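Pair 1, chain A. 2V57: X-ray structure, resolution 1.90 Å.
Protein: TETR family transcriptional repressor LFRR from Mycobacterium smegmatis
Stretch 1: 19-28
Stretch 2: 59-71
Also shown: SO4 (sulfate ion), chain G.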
# COMPACT_ATOMS: atom_id res chain seq x y z
N ILE A 19 -10.27 -21.55 8.63
CA ILE A 19 -10.76 -20.17 8.81
C ILE A 19 -9.80 -19.16 8.20
O ILE A 19 -10.20 -18.25 7.45
CB ILE A 19 -10.99 -19.85 10.31
CG1 ILE A 19 -12.08 -20.78 10.89
CG2 ILE A 19 -11.35 -18.38 10.51
CD1 ILE A 19 -12.08 -20.84 12.44
N LEU A 20 -8.51 -19.33 8.48
CA LEU A 20 -7.49 -18.43 7.93
C LEU A 20 -7.42 -18.52 6.40
O LEU A 20 -7.29 -17.50 5.72
CB LEU A 20 -6.12 -18.74 8.53
CG LEU A 20 -5.98 -18.33 10.00
CD1 LEU A 20 -4.63 -18.79 10.53
CD2 LEU A 20 -6.15 -16.83 10.17
N ASP A 21 -7.50 -19.74 5.87
CA ASP A 21 -7.44 -19.93 4.43
C ASP A 21 -8.67 -19.32 3.77
O ASP A 21 -8.58 -18.72 2.71
CB ASP A 21 -7.32 -21.42 4.08
CG ASP A 21 -5.91 -21.97 4.28
OD1 ASP A 21 -4.99 -21.20 4.59
OD2 ASP A 21 -5.73 -23.20 4.11
N ALA A 22 -9.83 -19.45 4.42
CA ALA A 22 -11.04 -18.82 3.91
C ALA A 22 -10.95 -17.29 3.97
O ALA A 22 -11.44 -16.60 3.07
CB ALA A 22 -12.28 -19.32 4.68
N ALA A 23 -10.35 -16.78 5.03
CA ALA A 23 -10.19 -15.34 5.18
C ALA A 23 -9.28 -14.80 4.07
O ALA A 23 -9.56 -13.76 3.48
CB ALA A 23 -9.65 -14.99 6.57
N MET A 24 -8.20 -15.52 3.79
CA MET A 24 -7.27 -15.09 2.75
C MET A 24 -7.94 -14.97 1.38
O MET A 24 -7.64 -14.06 0.59
CB MET A 24 -6.08 -16.06 2.65
CG MET A 24 -5.02 -15.85 3.69
SD MET A 24 -3.63 -16.95 3.41
CE MET A 24 -3.19 -16.51 1.74
N LEU A 25 -8.87 -15.89 1.09
CA LEU A 25 -9.57 -15.84 -0.20
C LEU A 25 -10.68 -14.79 -0.22
O LEU A 25 -10.81 -14.01 -1.17
CB LEU A 25 -10.15 -17.23 -0.52
CG LEU A 25 -10.99 -17.35 -1.79
CD1 LEU A 25 -10.12 -17.16 -3.03
CD2 LEU A 25 -11.69 -18.72 -1.81
N VAL A 26 -11.48 -14.77 0.84
CA VAL A 26 -12.67 -13.93 0.87
C VAL A 26 -12.32 -12.44 0.98
O VAL A 26 -12.85 -11.61 0.25
CB VAL A 26 -13.60 -14.33 2.02
CG1 VAL A 26 -14.71 -13.30 2.21
CG2 VAL A 26 -14.18 -15.74 1.75
N LEU A 27 -11.41 -12.11 1.88
CA LEU A 27 -11.08 -10.70 2.10
C LEU A 27 -10.31 -10.10 0.94
O LEU A 27 -10.32 -8.89 0.75
CB LEU A 27 -10.31 -10.51 3.41
CG LEU A 27 -11.11 -10.87 4.67
CD1 LEU A 27 -10.17 -10.97 5.86
CD2 LEU A 27 -12.21 -9.84 4.90
N ALA A 28 -9.63 -10.94 0.16
CA ALA A 28 -8.94 -10.44 -1.03
C ALA A 28 -9.88 -9.89 -2.10
O ALA A 28 -9.46 -9.14 -2.98
CB ALA A 28 -8.03 -11.49 -1.62
N LEU A 59 -9.54 -11.76 14.01
CA LEU A 59 -9.24 -12.57 12.83
C LEU A 59 -8.29 -11.81 11.92
O LEU A 59 -7.34 -12.40 11.37
CB LEU A 59 -10.52 -12.98 12.08
CG LEU A 59 -10.29 -13.65 10.72
CD1 LEU A 59 -9.47 -14.93 10.84
CD2 LEU A 59 -11.62 -13.95 10.05
N LEU A 60 -8.50 -10.51 11.81
CA LEU A 60 -7.67 -9.68 10.94
C LEU A 60 -6.21 -9.68 11.38
O LEU A 60 -5.30 -9.79 10.56
CB LEU A 60 -8.22 -8.24 10.90
CG LEU A 60 -9.13 -7.83 9.73
CD1 LEU A 60 -10.02 -8.96 9.21
CD2 LEU A 60 -9.96 -6.57 10.06
N ARG A 61 -5.99 -9.56 12.69
CA ARG A 61 -4.64 -9.62 13.23
C ARG A 61 -4.01 -11.01 13.05
O ARG A 61 -2.85 -11.15 12.61
CB ARG A 61 -4.64 -9.14 14.69
CG ARG A 61 -5.18 -7.69 14.82
CD ARG A 61 -5.81 -7.45 16.20
NE ARG A 61 -6.63 -6.24 16.21
CZ ARG A 61 -6.32 -5.15 16.89
NH1 ARG A 61 -5.23 -5.14 17.64
NH2 ARG A 61 -7.10 -4.07 16.85
N ALA A 62 -4.77 -12.06 13.35
CA ALA A 62 -4.33 -13.44 13.06
C ALA A 62 -3.97 -13.69 11.58
O ALA A 62 -2.97 -14.36 11.28
CB ALA A 62 -5.37 -14.45 13.53
N LEU A 63 -4.78 -13.17 10.66
CA LEU A 63 -4.54 -13.38 9.24
C LEU A 63 -3.22 -12.70 8.86
O LEU A 63 -2.40 -13.26 8.14
CB LEU A 63 -5.68 -12.77 8.42
CG LEU A 63 -5.57 -12.75 6.88
CD1 LEU A 63 -5.63 -14.14 6.33
CD2 LEU A 63 -6.69 -11.89 6.26
N ALA A 64 -3.04 -11.48 9.37
CA ALA A 64 -1.83 -10.70 9.09
C ALA A 64 -0.59 -11.42 9.61
O ALA A 64 0.42 -11.56 8.90
CB ALA A 64 -1.96 -9.27 9.65
N ARG A 65 -0.63 -11.89 10.86
CA ARG A 65 0.42 -12.79 11.34
C ARG A 65 0.67 -13.98 10.37
O ARG A 65 1.80 -14.24 9.96
CB ARG A 65 0.11 -13.28 12.77
CG ARG A 65 0.26 -12.22 13.88
CD ARG A 65 0.26 -12.89 15.27
NE ARG A 65 -1.02 -13.52 15.62
CZ ARG A 65 -2.08 -12.85 16.10
NH1 ARG A 65 -3.19 -13.49 16.44
NH2 ARG A 65 -2.02 -11.53 16.27
N HIS A 66 -0.40 -14.67 9.99
CA HIS A 66 -0.28 -15.85 9.13
C HIS A 66 0.38 -15.52 7.79
O HIS A 66 1.30 -16.24 7.36
CB HIS A 66 -1.65 -16.52 8.93
CG HIS A 66 -1.60 -17.75 8.06
ND1 HIS A 66 -0.91 -18.89 8.41
CD2 HIS A 66 -2.18 -18.01 6.86
CE1 HIS A 66 -1.06 -19.80 7.46
NE2 HIS A 66 -1.82 -19.29 6.51
N VAL A 67 -0.06 -14.44 7.14
CA VAL A 67 0.55 -14.00 5.90
C VAL A 67 2.02 -13.61 6.04
O VAL A 67 2.83 -13.96 5.18
CB VAL A 67 -0.25 -12.86 5.21
CG1 VAL A 67 0.47 -12.38 3.96
CG2 VAL A 67 -1.66 -13.35 4.86
N HIS A 68 2.36 -12.87 7.09
CA HIS A 68 3.78 -12.58 7.36
C HIS A 68 4.58 -13.88 7.53
O HIS A 68 5.71 -13.99 7.03
CB HIS A 68 3.94 -11.69 8.60
CG HIS A 68 5.36 -11.36 8.92
ND1 HIS A 68 6.13 -10.55 8.11
CD2 HIS A 68 6.17 -11.75 9.94
CE1 HIS A 68 7.34 -10.44 8.63
NE2 HIS A 68 7.39 -11.15 9.74
N ASP A 69 3.99 -14.86 8.22
CA ASP A 69 4.61 -16.19 8.35
C ASP A 69 4.86 -16.84 6.98
O ASP A 69 5.93 -17.42 6.72
CB ASP A 69 3.71 -17.15 9.13
CG ASP A 69 3.63 -16.85 10.61
OD1 ASP A 69 4.51 -16.13 11.16
OD2 ASP A 69 2.67 -17.36 11.23
N LEU A 70 3.85 -16.79 6.11
CA LEU A 70 3.95 -17.37 4.77
C LEU A 70 5.04 -16.68 3.97
O LEU A 70 5.77 -17.32 3.22
CB LEU A 70 2.64 -17.26 4.04
CG LEU A 70 1.49 -18.08 4.62
CD1 LEU A 70 0.17 -17.68 3.95
CD2 LEU A 70 1.79 -19.54 4.42
N SER A 71 5.13 -15.37 4.15
CA SER A 71 6.12 -14.56 3.45
C SER A 71 7.54 -14.99 3.82
O SER A 71 8.41 -15.17 2.95
CB SER A 71 5.91 -13.09 3.77
OG SER A 71 6.96 -12.31 3.25
S SO4 G . -3.98 -17.22 15.81
O1 SO4 G . -2.98 -16.23 15.47
O2 SO4 G . -4.54 -17.85 14.63
O3 SO4 G . -3.40 -18.27 16.66
O4 SO4 G . -5.04 -16.52 16.54
O HOH W 1 -2.35 -20.69 4.10

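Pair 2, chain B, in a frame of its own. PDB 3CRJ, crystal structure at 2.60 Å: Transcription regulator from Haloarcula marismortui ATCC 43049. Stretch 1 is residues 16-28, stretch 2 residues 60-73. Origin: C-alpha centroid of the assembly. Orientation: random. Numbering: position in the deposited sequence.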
# COMPACT_ATOMS: atom_id res chain seq x y z
N THR B 16 13.03 23.03 15.63
CA THR B 16 12.77 22.00 14.63
C THR B 16 11.94 20.88 15.28
O THR B 16 10.84 20.56 14.80
CB THR B 16 14.12 21.50 14.05
OG1 THR B 16 14.84 22.62 13.51
CG2 THR B 16 13.92 20.47 12.95
N GLU B 17 12.44 20.33 16.38
CA GLU B 17 11.78 19.27 17.15
C GLU B 17 10.36 19.64 17.63
O GLU B 17 9.41 18.88 17.41
CB GLU B 17 12.65 18.90 18.34
CG GLU B 17 13.55 17.71 18.12
CD GLU B 17 13.05 16.47 18.84
OE1 GLU B 17 11.82 16.27 18.88
OE2 GLU B 17 13.88 15.71 19.38
N GLU B 18 10.23 20.79 18.28
CA GLU B 18 8.92 21.30 18.68
C GLU B 18 8.01 21.44 17.47
O GLU B 18 6.81 21.16 17.57
CB GLU B 18 9.04 22.66 19.34
CG GLU B 18 9.20 22.68 20.84
CD GLU B 18 8.96 24.08 21.38
OE1 GLU B 18 7.78 24.48 21.44
OE2 GLU B 18 9.93 24.78 21.72
N ILE B 19 8.58 21.89 16.35
CA ILE B 19 7.80 21.99 15.10
C ILE B 19 7.46 20.62 14.50
O ILE B 19 6.34 20.43 14.04
CB ILE B 19 8.44 22.93 14.04
CG1 ILE B 19 8.31 24.40 14.47
CG2 ILE B 19 7.77 22.74 12.69
CD1 ILE B 19 9.00 25.43 13.55
N MSE B 20 8.40 19.68 14.51
CA MSE B 20 8.09 18.32 14.06
C MSE B 20 6.95 17.74 14.89
O MSE B 20 6.00 17.20 14.35
CB MSE B 20 9.32 17.42 14.11
CG MSE B 20 10.40 17.73 13.05
SE MSE B 20 9.81 17.88 11.16
CE MSE B 20 9.09 19.69 11.11
N GLN B 21 7.02 17.90 16.20
CA GLN B 21 5.95 17.43 17.08
C GLN B 21 4.59 18.05 16.76
O GLN B 21 3.59 17.35 16.64
CB GLN B 21 6.34 17.62 18.54
CG GLN B 21 7.32 16.59 19.00
CD GLN B 21 8.21 17.09 20.11
OE1 GLN B 21 9.43 17.11 19.97
NE2 GLN B 21 7.61 17.50 21.22
N ALA B 22 4.55 19.36 16.59
CA ALA B 22 3.33 20.04 16.17
C ALA B 22 2.81 19.39 14.91
O ALA B 22 1.61 19.08 14.81
CB ALA B 22 3.59 21.51 15.92
N THR B 23 3.71 19.16 13.95
CA THR B 23 3.38 18.53 12.67
C THR B 23 2.69 17.19 12.89
O THR B 23 1.55 17.00 12.45
CB THR B 23 4.61 18.37 11.81
OG1 THR B 23 5.37 19.57 11.90
CG2 THR B 23 4.22 18.13 10.36
N TYR B 24 3.38 16.29 13.59
CA TYR B 24 2.76 15.05 13.98
C TYR B 24 1.33 15.30 14.47
O TYR B 24 0.40 14.71 13.93
CB TYR B 24 3.57 14.35 15.05
CG TYR B 24 2.88 13.14 15.61
CD1 TYR B 24 3.18 11.87 15.16
CD2 TYR B 24 1.92 13.27 16.62
CE1 TYR B 24 2.54 10.73 15.69
CE2 TYR B 24 1.27 12.15 17.16
CZ TYR B 24 1.58 10.89 16.68
OH TYR B 24 0.93 9.80 17.21
N ARG B 25 1.16 16.19 15.45
CA ARG B 25 -0.16 16.39 16.07
C ARG B 25 -1.19 16.89 15.08
O ARG B 25 -2.35 16.48 15.11
CB ARG B 25 -0.10 17.32 17.29
CG ARG B 25 0.44 16.68 18.56
CD ARG B 25 0.16 17.55 19.77
NE ARG B 25 0.79 18.88 19.70
CZ ARG B 25 2.08 19.13 19.92
NH1 ARG B 25 2.92 18.15 20.23
NH2 ARG B 25 2.54 20.37 19.82
N ALA B 26 -0.75 17.74 14.17
CA ALA B 26 -1.65 18.42 13.24
C ALA B 26 -2.07 17.47 12.12
O ALA B 26 -3.27 17.39 11.76
CB ALA B 26 -0.97 19.65 12.69
N LEU B 27 -1.08 16.72 11.61
CA LEU B 27 -1.35 15.58 10.72
C LEU B 27 -2.28 14.54 11.35
O LEU B 27 -3.20 14.09 10.67
CB LEU B 27 -0.06 14.88 10.33
CG LEU B 27 0.65 15.24 9.04
CD1 LEU B 27 1.70 14.20 8.83
CD2 LEU B 27 -0.28 15.27 7.84
N ARG B 28 -2.07 14.16 12.61
CA ARG B 28 -2.97 13.24 13.27
C ARG B 28 -4.41 13.78 13.22
O ARG B 28 -5.33 13.04 12.93
CB ARG B 28 -2.55 12.93 14.71
CG ARG B 28 -3.59 12.12 15.47
CD ARG B 28 -3.34 11.98 16.99
NE ARG B 28 -4.10 10.84 17.55
CZ ARG B 28 -3.84 10.22 18.71
NH1 ARG B 28 -2.83 10.61 19.49
NH2 ARG B 28 -4.59 9.20 19.11
N ASP B 60 7.96 21.40 1.89
CA ASP B 60 9.29 21.38 2.49
C ASP B 60 9.19 20.79 3.88
O ASP B 60 10.00 19.95 4.29
CB ASP B 60 9.85 22.79 2.60
CG ASP B 60 10.18 23.41 1.26
OD1 ASP B 60 9.51 23.05 0.26
OD2 ASP B 60 11.10 24.27 1.22
N LEU B 61 8.16 21.23 4.60
CA LEU B 61 7.98 20.89 5.99
C LEU B 61 7.74 19.40 6.15
O LEU B 61 8.29 18.77 7.05
CB LEU B 61 6.82 21.70 6.56
CG LEU B 61 6.68 21.66 8.08
CD1 LEU B 61 6.08 22.95 8.54
CD2 LEU B 61 5.85 20.47 8.54
N LEU B 62 6.95 18.82 5.25
CA LEU B 62 6.65 17.40 5.33
C LEU B 62 7.78 16.51 4.81
O LEU B 62 7.88 15.35 5.18
CB LEU B 62 5.34 17.11 4.61
CG LEU B 62 4.07 17.67 5.26
CD1 LEU B 62 2.88 17.41 4.35
CD2 LEU B 62 3.82 17.06 6.65
N ALA B 63 8.64 17.05 3.95
CA ALA B 63 9.81 16.27 3.58
C ALA B 63 10.64 16.10 4.84
O ALA B 63 11.04 14.98 5.18
CB ALA B 63 10.60 16.95 2.49
N ALA B 64 10.85 17.21 5.55
CA ALA B 64 11.52 17.20 6.86
C ALA B 64 10.85 16.22 7.84
O ALA B 64 11.54 15.44 8.51
CB ALA B 64 11.58 18.60 7.44
N PHE B 65 9.51 16.23 7.88
CA PHE B 65 8.75 15.36 8.77
C PHE B 65 8.95 13.89 8.43
O PHE B 65 9.02 13.05 9.33
CB PHE B 65 7.26 15.72 8.79
CG PHE B 65 6.45 14.92 9.79
CD1 PHE B 65 6.53 15.19 11.15
CD2 PHE B 65 5.64 13.87 9.37
CE1 PHE B 65 5.79 14.44 12.08
CE2 PHE B 65 4.90 13.11 10.29
CZ PHE B 65 4.98 13.40 11.65
N LEU B 66 9.04 13.57 7.15
CA LEU B 66 9.43 12.21 6.80
C LEU B 66 10.83 11.89 7.36
O LEU B 66 11.00 10.88 8.07
CB LEU B 66 9.31 11.97 5.30
CG LEU B 66 7.83 11.91 4.84
CD1 LEU B 66 7.71 11.86 3.32
CD2 LEU B 66 7.10 10.76 5.46
N ASP B 67 11.80 12.77 7.11
CA ASP B 67 13.18 12.58 7.61
C ASP B 67 13.18 12.35 9.11
O ASP B 67 13.93 11.51 9.63
CB ASP B 67 14.06 13.77 7.28
CG ASP B 67 14.24 13.97 5.79
OD1 ASP B 67 14.54 15.11 5.39
OD2 ASP B 67 14.08 12.98 5.01
N TYR B 68 12.31 13.11 9.78
CA TYR B 68 12.10 12.99 11.20
C TYR B 68 11.59 11.60 11.59
O TYR B 68 12.13 11.00 12.50
CB TYR B 68 11.17 14.10 11.68
CG TYR B 68 10.62 13.97 13.06
CD1 TYR B 68 11.34 14.39 14.17
CD2 TYR B 68 9.33 13.45 13.26
CE1 TYR B 68 10.80 14.28 15.46
CE2 TYR B 68 8.79 13.32 14.53
CZ TYR B 68 9.52 13.74 15.64
OH TYR B 68 8.97 13.62 16.91
N LEU B 69 10.57 11.09 10.91
CA LEU B 69 10.05 9.78 11.26
C LEU B 69 11.09 8.69 11.03
O LEU B 69 11.16 7.71 11.78
CB LEU B 69 8.76 9.44 10.51
CG LEU B 69 7.54 10.36 10.68
CD1 LEU B 69 6.33 9.84 9.90
CD2 LEU B 69 7.18 10.55 12.15
N LEU B 70 11.92 8.84 10.00
CA LEU B 70 12.96 7.87 9.74
C LEU B 70 13.98 7.84 10.89
O LEU B 70 14.43 6.78 11.29
CB LEU B 70 13.63 8.10 8.38
CG LEU B 70 14.69 7.08 7.92
CD1 LEU B 70 14.05 5.70 7.85
CD2 LEU B 70 15.35 7.46 6.58
N GLU B 71 14.34 9.01 11.41
CA GLU B 71 15.33 9.11 12.50
C GLU B 71 14.81 8.46 13.76
O GLU B 71 15.53 7.73 14.46
CB GLU B 71 15.70 10.57 12.82
CG GLU B 71 16.49 11.31 11.77
CD GLU B 71 16.72 12.77 12.17
OE1 GLU B 71 16.04 13.67 11.61
OE2 GLU B 71 17.58 13.03 13.06
N ARG B 72 13.55 8.75 14.07
CA ARG B 72 12.83 8.13 15.18
C ARG B 72 12.90 6.60 15.03
O ARG B 72 13.17 5.88 15.99
CB ARG B 72 11.37 8.61 15.21
CG ARG B 72 10.98 9.67 16.24
CD ARG B 72 9.66 9.18 16.88
NE ARG B 72 8.75 10.21 17.39
CZ ARG B 72 7.42 10.06 17.45
NH1 ARG B 72 6.87 8.92 17.03
NH2 ARG B 72 6.63 11.03 17.91
N PHE B 73 12.68 6.12 13.81
CA PHE B 73 12.71 4.69 13.55
C PHE B 73 14.14 4.15 13.71
O PHE B 73 14.36 3.14 14.41
CB PHE B 73 12.16 4.36 12.17
CG PHE B 73 12.26 2.91 11.82
CD1 PHE B 73 11.38 1.99 12.37
CD2 PHE B 73 13.22 2.46 10.94
CE1 PHE B 73 11.46 0.64 12.05
CE2 PHE B 73 13.31 1.11 10.61
CZ PHE B 73 12.43 0.20 11.17

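What backbone arrangement do the two pairs share? In each, two helices cross almost at right angles: the angle between their N-to-C directions is 91° in pair 1 and 97° in pair 2, and the axes approach to 10.1 and 10.3 Å. Fourteen central residues superpose with an RMSD of 0.4 Å. The nearest CA atoms belong to matching positions, A:Leu20 and A:Leu63 at 6.0 Å, B:Met20 and B:Phe65 at 6.1 Å. Helices crossed so steeply meet over a short patch, and no hydrogen bond joins them directly in either pair, so the fit rests largely on side-chain packing.

How is the centre filled? A:Leu20 matches B:Met20, a selenomethionine, and each is a knob in a four-residue hole: A:Leu59, A:Ala62, A:Leu63 and A:His66 in pair 1, B:Leu61, B:Ala64, B:Phe65 and B:Tyr68 at the same positions in pair 2. The small alanine admits the knob closely, with A:Leu20 CD2 4.2 Å from A:Ala62 CB and B:Met20 SE 4.2 Å from B:Ala64 CB. Each knob also covers one face of the aromatic ring. A:Leu20 CD1 lies 4.0 Å from A:His66 CG, while B:Met20 CB lies 3.6 Å from B:Tyr68 CD1, nearly over the ring centre in a CH-pi contact.

What answers from the second helix? A:Leu63 and B:Phe65 are the reciprocal knobs, each set among the matching positions 20, 23, 24 and 27 of the first helix. A:Leu63 CD1 presses to 3.2 Å from A:Met24 CG, a very tight approach. Both knobs also touch the backbone of the first helix: A:Leu63 CD1 lies 3.8 Å from A:Leu20 O, and the ring of B:Phe65 comes slightly closer, with CE1 3.6 Å from B:Met20 O and 3.4 Å from B:Tyr24 N. Beside it, B:Thr23 CG2 comes within 3.4 Å of B:Leu61 CD2, where the shorter A:Ala23 leaves its CB 4.1 Å from A:Leu59 CD2.

Where do the solutions diverge most? They part at A:Met24 and B:Tyr24, whose side-chain centres lie 3.6 Å apart after superposition. A:Met24 is a third knob, among A:Leu63, A:His66, A:Val67 and A:Leu70, and its SD sits at the edge of the A:His66 ring, 3.9 Å from A:His66 CD2. B:Tyr24 packs its CB 3.7 Å from B:Phe65 CE1. Pair 1 also has a polar link: a water donates to A:Asp21 OD1 at 2.7 Å and hydrogen-bonds A:His66 NE2 at 2.8 Å. At the matching positions of pair 2, B:Gln21 CG simply lies 4.0 Å from B:Tyr68 OH.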